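Local structure of endonuclease V (Streptomyces avermitilis, 3GOC) at residues 40-46 with 59-65; 173-177 with 199-203; 17-21 with 87-91. The protein probably nicks DNA at the second phosphodiester bond 3' to a deoxyinosine, a magnesium-dependent first step in repairing deaminated bases. All coordinates share one frame. Residue numbers count along the deposited sequence, not the author numbering.

Contact 1 (40-46 with 59-65). With MG (magnesium ion), chain C; MG (magnesium ion), chain D.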
ATOM      1  N   GLY A  40       5.882  -1.579 -10.854  1.00 14.86           N
ATOM      2  CA  GLY A  40       7.287  -1.267 -11.044  1.00 10.38           C
ATOM      3  C   GLY A  40       8.160  -2.035 -10.067  1.00 14.15           C
ATOM      4  O   GLY A  40       7.803  -3.138  -9.647  1.00 12.41           O
ATOM      5  N   ARG A  41       9.298  -1.444  -9.707  1.00  8.46           N
ATOM      6  CA  ARG A  41      10.246  -2.063  -8.784  1.00  9.13           C
ATOM      7  C   ARG A  41      10.366  -1.271  -7.485  1.00  9.58           C
ATOM      8  O   ARG A  41      10.164  -0.060  -7.461  1.00  8.73           O
ATOM      9  CB  ARG A  41      11.642  -2.163  -9.427  1.00  7.78           C
ATOM     10  CG  ARG A  41      11.897  -3.388 -10.314  1.00 11.94           C
ATOM     11  CD  ARG A  41      11.136  -3.374 -11.633  1.00 13.66           C
ATOM     12  NE  ARG A  41      11.400  -4.596 -12.404  1.00 14.84           N
ATOM     13  CZ  ARG A  41      12.441  -4.774 -13.215  1.00 16.62           C
ATOM     14  NH1 ARG A  41      13.336  -3.810 -13.386  1.00 17.91           N
ATOM     15  NH2 ARG A  41      12.591  -5.925 -13.857  1.00 20.39           N
ATOM     16  N   VAL A  42      10.681  -1.969  -6.398  1.00  4.66           N
ATOM     17  CA  VAL A  42      10.869  -1.331  -5.102  1.00  6.27           C
ATOM     18  C   VAL A  42      12.091  -2.035  -4.523  1.00  6.99           C
ATOM     19  O   VAL A  42      12.200  -3.264  -4.565  1.00  7.06           O
ATOM     20  CB  VAL A  42       9.616  -1.476  -4.207  1.00 10.61           C
ATOM     21  CG1 VAL A  42       9.303  -2.935  -3.973  1.00 12.17           C
ATOM     22  CG2 VAL A  42       9.813  -0.723  -2.893  1.00 10.79           C
ATOM     23  N   THR A  43      13.015  -1.247  -3.991  1.00  6.52           N
ATOM     24  CA  THR A  43      14.283  -1.778  -3.508  1.00  4.80           C
ATOM     25  C   THR A  43      14.624  -1.477  -2.063  1.00  7.96           C
ATOM     26  O   THR A  43      14.488  -0.347  -1.607  1.00  8.90           O
ATOM     27  CB  THR A  43      15.417  -1.231  -4.400  1.00  4.70           C
ATOM     28  OG1 THR A  43      15.198  -1.670  -5.747  1.00  5.70           O
ATOM     29  CG2 THR A  43      16.779  -1.706  -3.924  1.00  7.39           C
ATOM     30  N   GLY A  44      15.080  -2.497  -1.349  1.00  5.21           N
ATOM     31  CA  GLY A  44      15.480  -2.283   0.022  1.00  4.65           C
ATOM     32  C   GLY A  44      16.991  -2.148   0.091  1.00  4.62           C
ATOM     33  O   GLY A  44      17.711  -2.784  -0.674  1.00  5.86           O
ATOM     34  N   VAL A  45      17.474  -1.295   0.986  1.00  4.38           N
ATOM     35  CA  VAL A  45      18.904  -1.124   1.175  1.00  6.15           C
ATOM     36  C   VAL A  45      19.164  -1.200   2.666  1.00  4.19           C
ATOM     37  O   VAL A  45      18.367  -0.717   3.475  1.00  7.46           O
ATOM     38  CB  VAL A  45      19.422   0.241   0.648  1.00  9.50           C
ATOM     39  CG1 VAL A  45      19.474   0.231  -0.870  1.00  7.70           C
ATOM     40  CG2 VAL A  45      18.531   1.365   1.143  1.00 15.13           C
ATOM     41  N   ASP A  46      20.268  -1.836   3.024  1.00  7.47           N
ATOM     42  CA  ASP A  46      20.649  -1.959   4.426  1.00  5.94           C
ATOM     43  C   ASP A  46      22.139  -2.240   4.485  1.00  5.53           C
ATOM     44  O   ASP A  46      22.742  -2.634   3.490  1.00  7.04           O
ATOM     45  CB  ASP A  46      19.886  -3.100   5.096  1.00  8.37           C
ATOM     46  CG  ASP A  46      20.048  -3.095   6.587  1.00 13.40           C
ATOM     47  OD1 ASP A  46      19.951  -4.187   7.189  1.00 12.15           O
ATOM     48  OD2 ASP A  46      20.263  -2.000   7.175  1.00  7.58           O
ATOM     49  N   ALA A  59      23.816  -3.903   1.053  1.00  5.62           N
ATOM     50  CA  ALA A  59      23.051  -4.785   0.190  1.00  5.29           C
ATOM     51  C   ALA A  59      21.875  -4.018  -0.384  1.00  5.96           C
ATOM     52  O   ALA A  59      21.302  -3.147   0.268  1.00  6.97           O
ATOM     53  CB  ALA A  59      22.544  -5.999   0.967  1.00  6.31           C
ATOM     54  N   ALA A  60      21.539  -4.336  -1.627  1.00  5.33           N
ATOM     55  CA  ALA A  60      20.398  -3.729  -2.290  1.00  5.35           C
ATOM     56  C   ALA A  60      19.618  -4.902  -2.863  1.00  4.83           C
ATOM     57  O   ALA A  60      20.173  -5.730  -3.584  1.00  7.57           O
ATOM     58  CB  ALA A  60      20.854  -2.799  -3.407  1.00  6.95           C
ATOM     59  N   VAL A  61      18.342  -4.991  -2.510  1.00  5.22           N
ATOM     60  CA  VAL A  61      17.497  -6.067  -3.004  1.00  5.80           C
ATOM     61  C   VAL A  61      16.295  -5.466  -3.703  1.00  4.81           C
ATOM     62  O   VAL A  61      15.503  -4.752  -3.092  1.00  5.75           O
ATOM     63  CB  VAL A  61      17.019  -6.981  -1.861  1.00  3.64           C
ATOM     64  CG1 VAL A  61      16.138  -8.090  -2.427  1.00  7.55           C
ATOM     65  CG2 VAL A  61      18.215  -7.582  -1.134  1.00  6.19           C
ATOM     66  N   VAL A  62      16.178  -5.755  -4.996  1.00  5.91           N
ATOM     67  CA  VAL A  62      15.094  -5.238  -5.823  1.00  6.53           C
ATOM     68  C   VAL A  62      13.934  -6.219  -5.886  1.00  5.46           C
ATOM     69  O   VAL A  62      14.122  -7.399  -6.188  1.00  6.30           O
ATOM     70  CB  VAL A  62      15.576  -4.980  -7.266  1.00  5.75           C
ATOM     71  CG1 VAL A  62      14.484  -4.293  -8.056  1.00  6.34           C
ATOM     72  CG2 VAL A  62      16.839  -4.141  -7.253  1.00  8.06           C
ATOM     73  N   LEU A  63      12.736  -5.730  -5.589  1.00  6.73           N
ATOM     74  CA  LEU A  63      11.541  -6.566  -5.628  1.00  4.41           C
ATOM     75  C   LEU A  63      10.576  -6.104  -6.708  1.00  6.11           C
ATOM     76  O   LEU A  63      10.576  -4.939  -7.109  1.00  9.41           O
ATOM     77  CB  LEU A  63      10.783  -6.504  -4.297  1.00  9.25           C
ATOM     78  CG  LEU A  63      11.528  -6.747  -2.987  1.00  5.42           C
ATOM     79  CD1 LEU A  63      10.555  -6.589  -1.827  1.00  8.67           C
ATOM     80  CD2 LEU A  63      12.139  -8.134  -2.993  1.00  7.93           C
ATOM     81  N   ASP A  64       9.768  -7.038  -7.191  1.00  9.25           N
ATOM     82  CA  ASP A  64       8.724  -6.699  -8.144  1.00  7.38           C
ATOM     83  C   ASP A  64       7.664  -6.201  -7.161  1.00  8.12           C
ATOM     84  O   ASP A  64       7.211  -6.950  -6.296  1.00  9.54           O
ATOM     85  CB  ASP A  64       8.229  -7.947  -8.876  1.00  6.77           C
ATOM     86  CG  ASP A  64       7.019  -7.666  -9.749  1.00 17.71           C
ATOM     87  OD1 ASP A  64       5.906  -8.069  -9.362  1.00 22.60           O
ATOM     88  OD2 ASP A  64       7.184  -7.031 -10.809  1.00 19.07           O
ATOM     89  N   ALA A  65       7.279  -4.937  -7.275  1.00  7.41           N
ATOM     90  CA  ALA A  65       6.317  -4.354  -6.345  1.00  8.72           C
ATOM     91  C   ALA A  65       4.961  -5.042  -6.301  1.00  9.55           C
ATOM     92  O   ALA A  65       4.340  -5.140  -5.242  1.00 11.10           O
ATOM     93  CB  ALA A  65       6.138  -2.874  -6.659  1.00  7.99           C
TER
HETATM   94 MG    MG C 301      20.148  -4.575   9.345  1.00 15.27          MG
HETATM   95 MG    MG D 302      20.169  -2.182   9.645  1.00 30.74          MG
HETATM   96  O   HOH W   1       5.530  -4.697 -10.117  1.00 15.41           O
HETATM   97  O   HOH W   2       9.754  -6.677 -11.829  1.00 21.59           O
HETATM   98  O   HOH W   3      22.364  -5.194   9.218  1.00 13.78           O
HETATM   99  O   HOH W   4      20.266  -4.921  11.638  1.00 15.09           O
HETATM  100  O   HOH W   5      17.830  -4.240   9.441  1.00 16.21           O
HETATM  101  O   HOH W   6      19.789   0.300   9.127  1.00 35.16           O
HETATM  102  O   HOH W   7      19.242  -0.911  11.572  1.00 26.65           O

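Contact 2 (173-177 with 199-203)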
ATOM      1  N   ALA A 173       4.074   7.545  12.547  1.00  7.69           N
ATOM      2  CA  ALA A 173       4.157   6.243  13.184  1.00  4.56           C
ATOM      3  C   ALA A 173       3.050   5.522  12.409  1.00  7.98           C
ATOM      4  O   ALA A 173       1.918   6.008  12.335  1.00 10.37           O
ATOM      5  CB  ALA A 173       3.809   6.341  14.658  1.00  8.78           C
ATOM      6  N   LEU A 174       3.379   4.384  11.808  1.00  5.24           N
ATOM      7  CA  LEU A 174       2.418   3.649  10.995  1.00  5.89           C
ATOM      8  C   LEU A 174       2.183   2.237  11.495  1.00  4.54           C
ATOM      9  O   LEU A 174       3.131   1.477  11.692  1.00  6.58           O
ATOM     10  CB  LEU A 174       2.923   3.582   9.552  1.00  8.83           C
ATOM     11  CG  LEU A 174       2.056   2.833   8.540  1.00  6.65           C
ATOM     12  CD1 LEU A 174       0.766   3.610   8.302  1.00  7.37           C
ATOM     13  CD2 LEU A 174       2.823   2.672   7.229  1.00  7.03           C
ATOM     14  N   ARG A 175       0.915   1.890  11.693  1.00  5.94           N
ATOM     15  CA  ARG A 175       0.547   0.560  12.155  1.00  4.75           C
ATOM     16  C   ARG A 175       0.583  -0.368  10.944  1.00  5.44           C
ATOM     17  O   ARG A 175      -0.318  -0.326  10.105  1.00  6.13           O
ATOM     18  CB  ARG A 175      -0.871   0.583  12.751  1.00  7.60           C
ATOM     19  CG  ARG A 175      -1.269  -0.705  13.460  1.00  9.15           C
ATOM     20  CD  ARG A 175      -0.662  -0.779  14.858  1.00  6.97           C
ATOM     21  NE  ARG A 175      -1.239   0.225  15.756  1.00  6.71           N
ATOM     22  CZ  ARG A 175      -0.859   0.412  17.018  1.00  8.58           C
ATOM     23  NH1 ARG A 175       0.102  -0.334  17.544  1.00 10.84           N
ATOM     24  NH2 ARG A 175      -1.433   1.352  17.759  1.00  7.76           N
ATOM     25  N   THR A 176       1.625  -1.192  10.835  1.00  5.91           N
ATOM     26  CA  THR A 176       1.736  -2.118   9.709  1.00  4.69           C
ATOM     27  C   THR A 176       1.076  -3.450  10.033  1.00  8.62           C
ATOM     28  O   THR A 176       0.690  -4.191   9.135  1.00  7.62           O
ATOM     29  CB  THR A 176       3.215  -2.343   9.305  1.00  6.36           C
ATOM     30  OG1 THR A 176       3.991  -2.644  10.472  1.00  5.53           O
ATOM     31  CG2 THR A 176       3.776  -1.092   8.634  1.00  8.57           C
ATOM     32  N   GLN A 177       0.946  -3.751  11.322  1.00  5.62           N
ATOM     33  CA  GLN A 177       0.284  -4.979  11.751  1.00  7.73           C
ATOM     34  C   GLN A 177      -0.669  -4.668  12.903  1.00  8.88           C
ATOM     35  O   GLN A 177      -0.316  -3.961  13.849  1.00 10.30           O
ATOM     36  CB  GLN A 177       1.304  -6.037  12.174  1.00 10.95           C
ATOM     37  CG  GLN A 177       2.015  -6.721  11.006  1.00 11.93           C
ATOM     38  CD  GLN A 177       1.050  -7.409  10.052  1.00 15.73           C
ATOM     39  OE1 GLN A 177       0.112  -8.088  10.482  1.00 22.95           O
ATOM     40  NE2 GLN A 177       1.279  -7.249   8.752  1.00 12.11           N
ATOM     41  N   HIS A 199       3.419   2.695   0.368  1.00  6.25           N
ATOM     42  CA  HIS A 199       4.442   1.721   0.001  1.00  4.76           C
ATOM     43  C   HIS A 199       4.788   0.834   1.187  1.00  4.23           C
ATOM     44  O   HIS A 199       4.964  -0.377   1.047  1.00  5.35           O
ATOM     45  CB  HIS A 199       5.698   2.431  -0.510  1.00  5.39           C
ATOM     46  CG  HIS A 199       5.626   2.791  -1.963  1.00  7.93           C
ATOM     47  ND1 HIS A 199       5.848   1.871  -2.965  1.00 10.93           N
ATOM     48  CD2 HIS A 199       5.295   3.948  -2.580  1.00  9.39           C
ATOM     49  CE1 HIS A 199       5.655   2.448  -4.141  1.00  8.35           C
ATOM     50  NE2 HIS A 199       5.318   3.709  -3.933  1.00  7.01           N
ATOM     51  N   THR A 200       4.885   1.437   2.367  1.00  5.93           N
ATOM     52  CA  THR A 200       5.220   0.672   3.558  1.00  4.10           C
ATOM     53  C   THR A 200       4.141  -0.378   3.840  1.00  5.08           C
ATOM     54  O   THR A 200       4.460  -1.526   4.170  1.00  5.31           O
ATOM     55  CB  THR A 200       5.410   1.618   4.770  1.00  3.93           C
ATOM     56  OG1 THR A 200       6.436   2.573   4.459  1.00  6.74           O
ATOM     57  CG2 THR A 200       5.847   0.844   6.003  1.00  4.77           C
ATOM     58  N   LEU A 201       2.869  -0.001   3.707  1.00  5.72           N
ATOM     59  CA  LEU A 201       1.786  -0.964   3.939  1.00  3.66           C
ATOM     60  C   LEU A 201       1.841  -2.072   2.889  1.00  4.47           C
ATOM     61  O   LEU A 201       1.666  -3.248   3.207  1.00  5.73           O
ATOM     62  CB  LEU A 201       0.417  -0.280   3.882  1.00  5.23           C
ATOM     63  CG  LEU A 201       0.070   0.682   5.023  1.00 11.89           C
ATOM     64  CD1 LEU A 201      -1.302   1.292   4.762  1.00 11.55           C
ATOM     65  CD2 LEU A 201       0.078  -0.066   6.361  1.00  8.17           C
ATOM     66  N   ALA A 202       2.093  -1.700   1.637  1.00  4.40           N
ATOM     67  CA  ALA A 202       2.154  -2.687   0.567  1.00  5.03           C
ATOM     68  C   ALA A 202       3.311  -3.665   0.760  1.00  6.63           C
ATOM     69  O   ALA A 202       3.293  -4.768   0.214  1.00  8.75           O
ATOM     70  CB  ALA A 202       2.264  -1.989  -0.786  1.00  7.57           C
ATOM     71  N   LEU A 203       4.313  -3.263   1.539  1.00  4.28           N
ATOM     72  CA  LEU A 203       5.476  -4.115   1.799  1.00  6.58           C
ATOM     73  C   LEU A 203       5.341  -4.904   3.093  1.00  7.97           C
ATOM     74  O   LEU A 203       6.225  -5.686   3.442  1.00  6.77           O
ATOM     75  CB  LEU A 203       6.745  -3.257   1.865  1.00  5.15           C
ATOM     76  CG  LEU A 203       7.199  -2.637   0.547  1.00  6.04           C
ATOM     77  CD1 LEU A 203       8.304  -1.609   0.791  1.00  5.77           C
ATOM     78  CD2 LEU A 203       7.698  -3.747  -0.367  1.00  8.27           C
TER

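Contact 3 (17-21 with 87-91)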
ATOM      1  N   ALA A  17      31.173  17.768   7.331  1.00  7.28           N
ATOM      2  CA  ALA A  17      30.033  16.888   7.111  1.00  6.86           C
ATOM      3  C   ALA A  17      28.714  17.633   7.284  1.00  7.41           C
ATOM      4  O   ALA A  17      27.804  17.488   6.467  1.00  7.95           O
ATOM      5  CB  ALA A  17      30.099  15.682   8.059  1.00  5.94           C
ATOM      6  N   ARG A  18      28.599  18.420   8.351  1.00  8.98           N
ATOM      7  CA  ARG A  18      27.375  19.179   8.570  1.00  8.63           C
ATOM      8  C   ARG A  18      27.170  20.169   7.427  1.00  7.72           C
ATOM      9  O   ARG A  18      26.039  20.412   7.002  1.00  9.89           O
ATOM     10  CB  ARG A  18      27.421  19.932   9.901  1.00 12.23           C
ATOM     11  CG  ARG A  18      27.371  19.031  11.126  1.00 13.58           C
ATOM     12  CD  ARG A  18      27.015  19.837  12.366  1.00 13.85           C
ATOM     13  NE  ARG A  18      27.975  20.911  12.608  1.00 16.81           N
ATOM     14  CZ  ARG A  18      29.091  20.771  13.316  1.00 16.75           C
ATOM     15  NH1 ARG A  18      29.910  21.799  13.472  1.00 17.94           N
ATOM     16  NH2 ARG A  18      29.377  19.609  13.886  1.00 15.16           N
ATOM     17  N   ALA A  19      28.264  20.733   6.924  1.00  9.66           N
ATOM     18  CA  ALA A  19      28.183  21.684   5.820  1.00 10.88           C
ATOM     19  C   ALA A  19      27.633  20.988   4.578  1.00  9.37           C
ATOM     20  O   ALA A  19      26.849  21.576   3.833  1.00 10.49           O
ATOM     21  CB  ALA A  19      29.560  22.279   5.535  1.00  8.42           C
ATOM     22  N   VAL A  20      28.041  19.741   4.357  1.00  8.61           N
ATOM     23  CA  VAL A  20      27.556  18.981   3.206  1.00  6.52           C
ATOM     24  C   VAL A  20      26.056  18.756   3.369  1.00  8.19           C
ATOM     25  O   VAL A  20      25.290  18.904   2.418  1.00  8.53           O
ATOM     26  CB  VAL A  20      28.278  17.608   3.071  1.00  6.88           C
ATOM     27  CG1 VAL A  20      27.599  16.757   1.997  1.00 10.31           C
ATOM     28  CG2 VAL A  20      29.744  17.818   2.714  1.00  9.52           C
ATOM     29  N   GLN A  21      25.631  18.410   4.580  1.00  8.54           N
ATOM     30  CA  GLN A  21      24.210  18.180   4.829  1.00  6.50           C
ATOM     31  C   GLN A  21      23.381  19.428   4.553  1.00  8.70           C
ATOM     32  O   GLN A  21      22.343  19.350   3.900  1.00 13.06           O
ATOM     33  CB  GLN A  21      23.981  17.738   6.276  1.00  9.66           C
ATOM     34  CG  GLN A  21      24.664  16.433   6.649  1.00  7.04           C
ATOM     35  CD  GLN A  21      24.331  16.003   8.062  1.00  7.49           C
ATOM     36  OE1 GLN A  21      24.399  16.804   8.991  1.00  9.22           O
ATOM     37  NE2 GLN A  21      23.988  14.730   8.238  1.00  8.51           N
ATOM     38  N   GLY A  87      24.145  11.727  14.147  1.00  7.62           N
ATOM     39  CA  GLY A  87      23.700  12.836  13.322  1.00  8.62           C
ATOM     40  C   GLY A  87      24.436  12.878  11.996  1.00  9.20           C
ATOM     41  O   GLY A  87      23.996  13.532  11.050  1.00  9.17           O
ATOM     42  N   LEU A  88      25.563  12.174  11.926  1.00  6.61           N
ATOM     43  CA  LEU A  88      26.376  12.116  10.708  1.00  6.75           C
ATOM     44  C   LEU A  88      26.693  10.673  10.340  1.00  4.93           C
ATOM     45  O   LEU A  88      27.659  10.408   9.628  1.00  5.12           O
ATOM     46  CB  LEU A  88      27.689  12.873  10.918  1.00  7.78           C
ATOM     47  CG  LEU A  88      27.595  14.351  11.307  1.00  6.42           C
ATOM     48  CD1 LEU A  88      28.984  14.867  11.651  1.00  8.12           C
ATOM     49  CD2 LEU A  88      26.996  15.167  10.169  1.00  7.96           C
ATOM     50  N   LEU A  89      25.871   9.746  10.816  1.00  7.90           N
ATOM     51  CA  LEU A  89      26.095   8.330  10.568  1.00  7.23           C
ATOM     52  C   LEU A  89      26.090   7.910   9.102  1.00  6.53           C
ATOM     53  O   LEU A  89      26.761   6.946   8.729  1.00  8.44           O
ATOM     54  CB  LEU A  89      25.073   7.505  11.350  1.00  8.09           C
ATOM     55  CG  LEU A  89      25.147   7.653  12.873  1.00  9.98           C
ATOM     56  CD1 LEU A  89      24.150   6.704  13.511  1.00 13.48           C
ATOM     57  CD2 LEU A  89      26.553   7.352  13.358  1.00 12.30           C
ATOM     58  N   ALA A  90      25.348   8.629   8.267  1.00  6.12           N
ATOM     59  CA  ALA A  90      25.284   8.291   6.851  1.00  8.62           C
ATOM     60  C   ALA A  90      26.630   8.449   6.156  1.00  5.74           C
ATOM     61  O   ALA A  90      26.902   7.781   5.155  1.00  8.02           O
ATOM     62  CB  ALA A  90      24.245   9.150   6.150  1.00 11.03           C
ATOM     63  N   PHE A  91      27.472   9.338   6.669  1.00  5.55           N
ATOM     64  CA  PHE A  91      28.770   9.539   6.041  1.00  4.81           C
ATOM     65  C   PHE A  91      29.689   8.331   6.141  1.00  8.52           C
ATOM     66  O   PHE A  91      30.724   8.276   5.477  1.00  8.22           O
ATOM     67  CB  PHE A  91      29.457  10.784   6.599  1.00  4.93           C
ATOM     68  CG  PHE A  91      28.813  12.061   6.152  1.00  4.75           C
ATOM     69  CD1 PHE A  91      27.761  12.620   6.877  1.00  5.34           C
ATOM     70  CD2 PHE A  91      29.225  12.683   4.974  1.00  6.35           C
ATOM     71  CE1 PHE A  91      27.121  13.780   6.431  1.00  8.53           C
ATOM     72  CE2 PHE A  91      28.596  13.839   4.516  1.00  7.37           C
ATOM     73  CZ  PHE A  91      27.542  14.393   5.248  1.00  6.55           C
TER
HETATM   74  O   HOH W   8      23.980  16.554  11.687  1.00 19.15           O

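Contact 1 (40-46 with 59-65)
Start in the apolar middle of this antiparallel hairpin. On the face that carries V42, V61 and L63, V42 CG1 rests 3.9 Å from L63 CB and 4.2 Å from A65 CB, and helix 211-228 packs over this side, with T212 against L63 and C220 against A59. On the other face V45 CG1 meets A60 CB at 4.2 Å, and R41 lays its CG 3.6 Å from V62 CG1.

The backbone ladder between these faces is regular. V42 and L63 exchange two hydrogen bonds (V42 N to L63 O 3.1 Å, L63 N to V42 O 2.7 Å), G44 and V61 two more, both 2.9 Å between N and O, and D46 and A59 a third pair. T43, opposite V62, turns its OG1 to the carbonyl of P108.

At the open end A65 N donates to G40 O at 3.0 Å, and a water links R41 NE (2.7 Å) to D64 OD2 (2.8 Å); D64 OD1 is hydrogen-bonded to T67 OG1. At the other end D46 splits its carboxylate between two magnesium ions, OD1 2.2 Å from one and OD2 2.5 Å from the other; D217 shares the ion on OD1, and D114 belongs with D46 to the other magnesium site. The ladder anchors the backbone of D46, consistent with a firmly placed carboxylate bridging both ions from the first strand of this RNase H-like fold.

Contact 2 (173-177 with 199-203)
Two leucines and two threonines make this contact, and their rotamers decide how it closes. L174, the last residue of its strand, has chi1 at t and chi2 at p, which carries CD2 out to the helix: that one methyl lies 3.7 Å from T200 CB and 4.0 Å from L201 CD2. L201 replies from the helix in the m, t conformation. Its CA-to-CB bond runs sideways, yet the extended side chain brings CD2 back to the strand end, 3.8 Å from R175 O and 4.3 Å from T176 CA, so this methyl packs against backbone as well as side chain.

T176 takes chi1 near p and T200 near m, and both present methyls to the interface, with T176 CG2 3.9 Å from T200 CG2. Their hydroxyls are engaged elsewhere: T176 OG1 bonds to the carbonyl of R208, and T200 OG1 to the carbonyl of A196 one turn back in its own helix. R175 points away, its guanidinium bonded to the carbonyls of P153, G154 and V180, and offers the helix little beyond its main chain. The joint is therefore purely van der Waals, with a modest 190 Å² buried.

In the fold, the last turn of helix 193-202 lies against the end of strand 168-174 and the adjoining sheet: V185 of strand 183-189 touches both L174 and T200, and I139 and V141 of strand 138-142 continue the floor beneath T200. L201 also packs on R27 of the second subunit, placing this helix end beside the dimer interface.

Contact 3 (17-21 with 87-91)
F91, L88 and Q21 give up the most surface here, and between them they describe the whole contact. The F91 ring slides against the helix at A17: A17 CB sits over one ring face, 3.9 Å from the centroid and 11° off the normal, a clean CH-pi contact. At the ring edge come V20, whose CB is 4.0 Å from F91 CZ, and Q21, whose CG is 3.6 Å from F91 CE1.

L88 takes the neighbouring place. Its CD2 lies 3.8 Å from A17 CB and 4.0 Å from R18 CG, so the one methyl of A17 touches both the leucine and the phenylalanine; Q21 OE1 also approaches L88 CD2, at 3.3 Å.

Q21 supplies the polar part. NE2 donates to G87 O at 3.1 Å, and a water donates both to Q21 OE1 (2.7 Å) and to G87 O (3.1 Å), so the amide holds this carbonyl directly and through solvent. H120 NE2 bonds to the same oxygen. G87 itself has phi 98°, a turn in which a side chain would strike the preceding carbonyl.

The contact fastens the N-terminal helix 14-24 to the loop that leads from strand 70-79 into helix 94-102, a loop that also carries Y84, predicted to contact target DNA. Beyond it, H129 of helix 126-134 pairs edge-to-face with F91, so the ring touches that helix as well.

How the contacts relate
From the N terminus, helix 14-24 comes first, and its partner waits until 87-91, so contact 3 closes a long loop. Contact 1 lies wholly within that loop as a short hairpin, strand 41-49 turning back as strand 55-64. Contact 2 opens only later and closes its own loop through strand 183-189 and helix 193-202; none of the three cross. Contacts 1 and 2 reach the same sheet and touch where L203 CD2 packs 4.0 Å from V42 CG1. Contact 3 stands apart on the opposite side of the chain's centre, its centre about 25 Å from that of contact 1, tying the N-terminal helix to the body.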